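Local coordinates for secreted effector protein SifA (Salmonella typhimurium, PDB 3CXB) that is a virulence effector that alters host cell physiology, interacting with host PLEKHM2 and required for endosomal tubulation and formation of Salmonella-induced filaments, at residues 24-33 / 122-130. Sequence-based numbering, arbitrary orientation.
Sequences EAWWKVLWEK and EVMGNLYFL
The Trp26 indole projects from the first turn of helix 25-34 onto the type I' beta turn Val123-Asn126, where Asn126 lies over one ring face and Tyr128 meets an edge. Asn126 sets its amide above the middle of the indole, ND2 standing 3.0 Å from Trp26 CD2, with ring and amide planes 44° apart. The same ND2 donates to Val123 O at 2.6 Å, a bent bond (138° at the hydrogen) that ties the amide back to its own turn and probably helps hold its tilt over the ring. Val123 O also takes the backbone N-H of Asn126. Tyr128 reaches in with its hydroxyl, OH lying 3.4 Å from Trp26 CB.

Met124, the first of the two central residues of this tight two-residue beta hairpin, fills the groove between Trp26, Val29, Leu30 and Lys33. Its CB rests 3.8 Å from Trp26 CE3. Two successive bends then curl the chain along the helix, bringing SD to Leu30 CD1 and CE to within 3.6 Å of Lys33 NZ. Deeper down, Val123 CG1 packs between Trp26 CB and Leu30 CD2.

One side of the helix thus packs against the turn joining strands 118-123 and 126-132, the latter an outermost strand of the five-stranded antiparallel sheet. Val123 continues inward to Leu54 of helix 42-54 and Leu110 of strand 108-114, while Met124 and Lys33 both touch Leu109.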
loop_
_atom_site.group_PDB
_atom_site.type_symbol
_atom_site.label_atom_id
_atom_site.label_comp_id
_atom_site.label_asym_id
_atom_site.label_seq_id
_atom_site.Cartn_x
_atom_site.Cartn_y
_atom_site.Cartn_z
ATOM N N GLU A 24 12.969 -16.391 20.628
ATOM C CA GLU A 24 13.196 -17.677 19.978
ATOM C C GLU A 24 14.672 -17.862 19.667
ATOM O O GLU A 24 15.436 -16.900 19.610
ATOM C CB GLU A 24 12.398 -17.776 18.674
ATOM C CG GLU A 24 10.887 -17.613 18.822
ATOM C CD GLU A 24 10.234 -18.738 19.612
ATOM O OE1 GLU A 24 9.005 -18.686 19.823
ATOM O OE2 GLU A 24 10.944 -19.677 20.024
ATOM N N ALA A 25 15.069 -19.108 19.450
ATOM C CA ALA A 25 16.452 -19.387 19.149
ATOM C C ALA A 25 16.875 -18.571 17.942
ATOM O O ALA A 25 17.807 -17.779 18.032
ATOM C CB ALA A 25 16.649 -20.853 18.889
ATOM N N TRP A 26 16.196 -18.737 16.812
ATOM C CA TRP A 26 16.589 -17.962 15.642
ATOM C C TRP A 26 16.368 -16.447 15.803
ATOM O O TRP A 26 16.978 -15.651 15.096
ATOM C CB TRP A 26 15.888 -18.489 14.398
ATOM C CG TRP A 26 16.329 -19.874 14.048
ATOM C CD1 TRP A 26 15.579 -21.012 14.112
ATOM C CD2 TRP A 26 17.629 -20.276 13.599
ATOM N NE1 TRP A 26 16.330 -22.099 13.730
ATOM C CE2 TRP A 26 17.591 -21.676 13.410
ATOM C CE3 TRP A 26 18.821 -19.590 13.337
ATOM C CZ2 TRP A 26 18.707 -22.404 12.969
ATOM C CZ3 TRP A 26 19.934 -20.320 12.896
ATOM C CH2 TRP A 26 19.864 -21.710 12.718
ATOM N N TRP A 27 15.517 -16.035 16.736
ATOM C CA TRP A 27 15.298 -14.612 16.941
ATOM C C TRP A 27 16.531 -14.021 17.646
ATOM O O TRP A 27 17.087 -13.009 17.194
ATOM C CB TRP A 27 14.034 -14.392 17.777
ATOM C CG TRP A 27 13.622 -12.957 17.940
ATOM C CD1 TRP A 27 14.252 -11.856 17.434
ATOM C CD2 TRP A 27 12.514 -12.463 18.708
ATOM N NE1 TRP A 27 13.615 -10.708 17.845
ATOM C CE2 TRP A 27 12.545 -11.054 18.631
ATOM C CE3 TRP A 27 11.501 -13.074 19.454
ATOM C CZ2 TRP A 27 11.599 -10.246 19.279
ATOM C CZ3 TRP A 27 10.559 -12.265 20.098
ATOM C CH2 TRP A 27 10.618 -10.873 20.005
ATOM N N LYS A 28 16.968 -14.653 18.738
ATOM C CA LYS A 28 18.142 -14.173 19.478
ATOM C C LYS A 28 19.395 -14.126 18.609
ATOM O O LYS A 28 20.241 -13.245 18.770
ATOM C CB LYS A 28 18.426 -15.046 20.705
ATOM C CG LYS A 28 17.474 -14.816 21.831
ATOM C CD LYS A 28 17.800 -15.692 23.005
ATOM C CE LYS A 28 16.708 -15.579 24.072
ATOM N NZ LYS A 28 16.988 -16.413 25.283
ATOM N N VAL A 29 19.515 -15.078 17.694
ATOM C CA VAL A 29 20.658 -15.101 16.806
ATOM C C VAL A 29 20.507 -13.979 15.776
ATOM O O VAL A 29 21.487 -13.363 15.373
ATOM C CB VAL A 29 20.793 -16.489 16.100
ATOM C CG1 VAL A 29 19.502 -16.862 15.456
ATOM C CG2 VAL A 29 21.884 -16.456 15.047
ATOM N N LEU A 30 19.278 -13.693 15.365
ATOM C CA LEU A 30 19.071 -12.647 14.371
ATOM C C LEU A 30 19.253 -11.293 15.007
ATOM O O LEU A 30 19.854 -10.397 14.424
ATOM C CB LEU A 30 17.668 -12.721 13.771
ATOM C CG LEU A 30 17.341 -11.490 12.922
ATOM C CD1 LEU A 30 18.349 -11.366 11.796
ATOM C CD2 LEU A 30 15.968 -11.597 12.358
ATOM N N TRP A 31 18.730 -11.158 16.218
ATOM C CA TRP A 31 18.812 -9.897 16.921
ATOM C C TRP A 31 20.239 -9.542 17.282
ATOM O O TRP A 31 20.629 -8.376 17.218
ATOM C CB TRP A 31 17.953 -9.928 18.178
ATOM C CG TRP A 31 17.926 -8.610 18.874
ATOM C CD1 TRP A 31 18.425 -8.328 20.112
ATOM C CD2 TRP A 31 17.422 -7.377 18.352
ATOM N NE1 TRP A 31 18.269 -6.997 20.394
ATOM C CE2 TRP A 31 17.652 -6.388 19.331
ATOM C CE3 TRP A 31 16.802 -7.009 17.148
ATOM C CZ2 TRP A 31 17.285 -5.055 19.145
ATOM C CZ3 TRP A 31 16.441 -5.685 16.963
ATOM C CH2 TRP A 31 16.683 -4.725 17.959
ATOM N N GLU A 32 21.022 -10.548 17.660
ATOM C CA GLU A 32 22.406 -10.314 18.023
ATOM C C GLU A 32 23.207 -9.867 16.817
ATOM O O GLU A 32 24.310 -9.356 16.956
ATOM C CB GLU A 32 23.034 -11.577 18.601
ATOM C CG GLU A 32 24.039 -11.293 19.698
ATOM C CD GLU A 32 23.454 -10.410 20.784
ATOM O OE1 GLU A 32 22.341 -10.729 21.268
ATOM O OE2 GLU A 32 24.102 -9.403 21.150
ATOM N N LYS A 33 22.659 -10.047 15.625
ATOM C CA LYS A 33 23.379 -9.644 14.433
ATOM C C LYS A 33 22.835 -8.368 13.803
ATOM O O LYS A 33 23.543 -7.691 13.056
ATOM C CB LYS A 33 23.351 -10.777 13.403
ATOM C CG LYS A 33 24.069 -12.041 13.876
ATOM C CD LYS A 33 24.164 -13.111 12.797
ATOM C CE LYS A 33 24.969 -14.302 13.311
ATOM N NZ LYS A 33 25.169 -15.365 12.284
ATOM N N GLU A 122 12.410 -16.097 5.281
ATOM C CA GLU A 122 13.467 -16.928 5.862
ATOM C C GLU A 122 14.264 -16.127 6.898
ATOM O O GLU A 122 14.456 -14.919 6.757
ATOM C CB GLU A 122 14.395 -17.456 4.772
ATOM C CG GLU A 122 13.732 -18.449 3.843
ATOM C CD GLU A 122 14.623 -18.848 2.693
ATOM O OE1 GLU A 122 15.702 -19.444 2.931
ATOM O OE2 GLU A 122 14.238 -18.558 1.540
ATOM N N VAL A 123 14.706 -16.797 7.953
ATOM C CA VAL A 123 15.458 -16.140 9.006
ATOM C C VAL A 123 16.741 -16.901 9.203
ATOM O O VAL A 123 16.730 -18.006 9.749
ATOM C CB VAL A 123 14.705 -16.151 10.340
ATOM C CG1 VAL A 123 15.584 -15.545 11.417
ATOM C CG2 VAL A 123 13.399 -15.376 10.219
ATOM N N MET A 124 17.844 -16.298 8.763
ATOM C CA MET A 124 19.169 -16.908 8.860
ATOM C C MET A 124 19.238 -18.118 7.950
ATOM O O MET A 124 20.069 -19.001 8.138
ATOM C CB MET A 124 19.475 -17.332 10.305
ATOM C CG MET A 124 19.447 -16.193 11.344
ATOM S SD MET A 124 20.407 -14.734 10.855
ATOM C CE MET A 124 22.024 -15.514 10.577
ATOM N N GLY A 125 18.346 -18.151 6.964
ATOM C CA GLY A 125 18.304 -19.247 6.014
ATOM C C GLY A 125 17.199 -20.231 6.329
ATOM O O GLY A 125 16.981 -21.156 5.562
ATOM N N ASN A 126 16.499 -20.037 7.444
ATOM C CA ASN A 126 15.415 -20.939 7.850
ATOM C C ASN A 126 14.055 -20.487 7.324
ATOM O O ASN A 126 13.689 -19.324 7.446
ATOM C CB ASN A 126 15.377 -21.016 9.368
ATOM C CG ASN A 126 16.719 -21.374 9.946
ATOM O OD1 ASN A 126 17.191 -22.499 9.779
ATOM N ND2 ASN A 126 17.362 -20.411 10.606
ATOM N N LEU A 127 13.292 -21.400 6.742
ATOM C CA LEU A 127 11.994 -21.015 6.205
ATOM C C LEU A 127 11.084 -20.827 7.389
ATOM O O LEU A 127 10.849 -21.775 8.126
ATOM C CB LEU A 127 11.474 -22.111 5.288
ATOM C CG LEU A 127 10.016 -22.059 4.864
ATOM C CD1 LEU A 127 9.710 -20.745 4.190
ATOM C CD2 LEU A 127 9.732 -23.233 3.941
ATOM N N TYR A 128 10.590 -19.614 7.617
ATOM C CA TYR A 128 9.723 -19.426 8.775
ATOM C C TYR A 128 8.257 -19.514 8.435
ATOM O O TYR A 128 7.433 -19.764 9.310
ATOM C CB TYR A 128 10.010 -18.093 9.490
ATOM C CG TYR A 128 10.693 -18.258 10.843
ATOM C CD1 TYR A 128 9.965 -18.175 12.034
ATOM C CD2 TYR A 128 12.049 -18.602 10.920
ATOM C CE1 TYR A 128 10.579 -18.448 13.275
ATOM C CE2 TYR A 128 12.660 -18.873 12.140
ATOM C CZ TYR A 128 11.929 -18.802 13.310
ATOM O OH TYR A 128 12.557 -19.117 14.492
ATOM N N PHE A 129 7.921 -19.271 7.177
ATOM C CA PHE A 129 6.532 -19.381 6.754
ATOM C C PHE A 129 6.289 -19.131 5.286
ATOM O O PHE A 129 7.014 -18.383 4.636
ATOM C CB PHE A 129 5.607 -18.468 7.582
ATOM C CG PHE A 129 5.793 -16.996 7.353
ATOM C CD1 PHE A 129 6.155 -16.164 8.417
ATOM C CD2 PHE A 129 5.563 -16.420 6.104
ATOM C CE1 PHE A 129 6.285 -14.781 8.247
ATOM C CE2 PHE A 129 5.690 -15.038 5.923
ATOM C CZ PHE A 129 6.053 -14.218 7.003
ATOM N N LEU A 130 5.264 -19.790 4.767
ATOM C CA LEU A 130 4.860 -19.608 3.398
ATOM C C LEU A 130 3.353 -19.467 3.531
ATOM O O LEU A 130 2.666 -20.398 3.942
ATOM C CB LEU A 130 5.237 -20.820 2.565
ATOM C CG LEU A 130 5.118 -20.525 1.066
ATOM C CD1 LEU A 130 5.890 -21.573 0.308
ATOM C CD2 LEU A 130 3.656 -20.528 0.623
#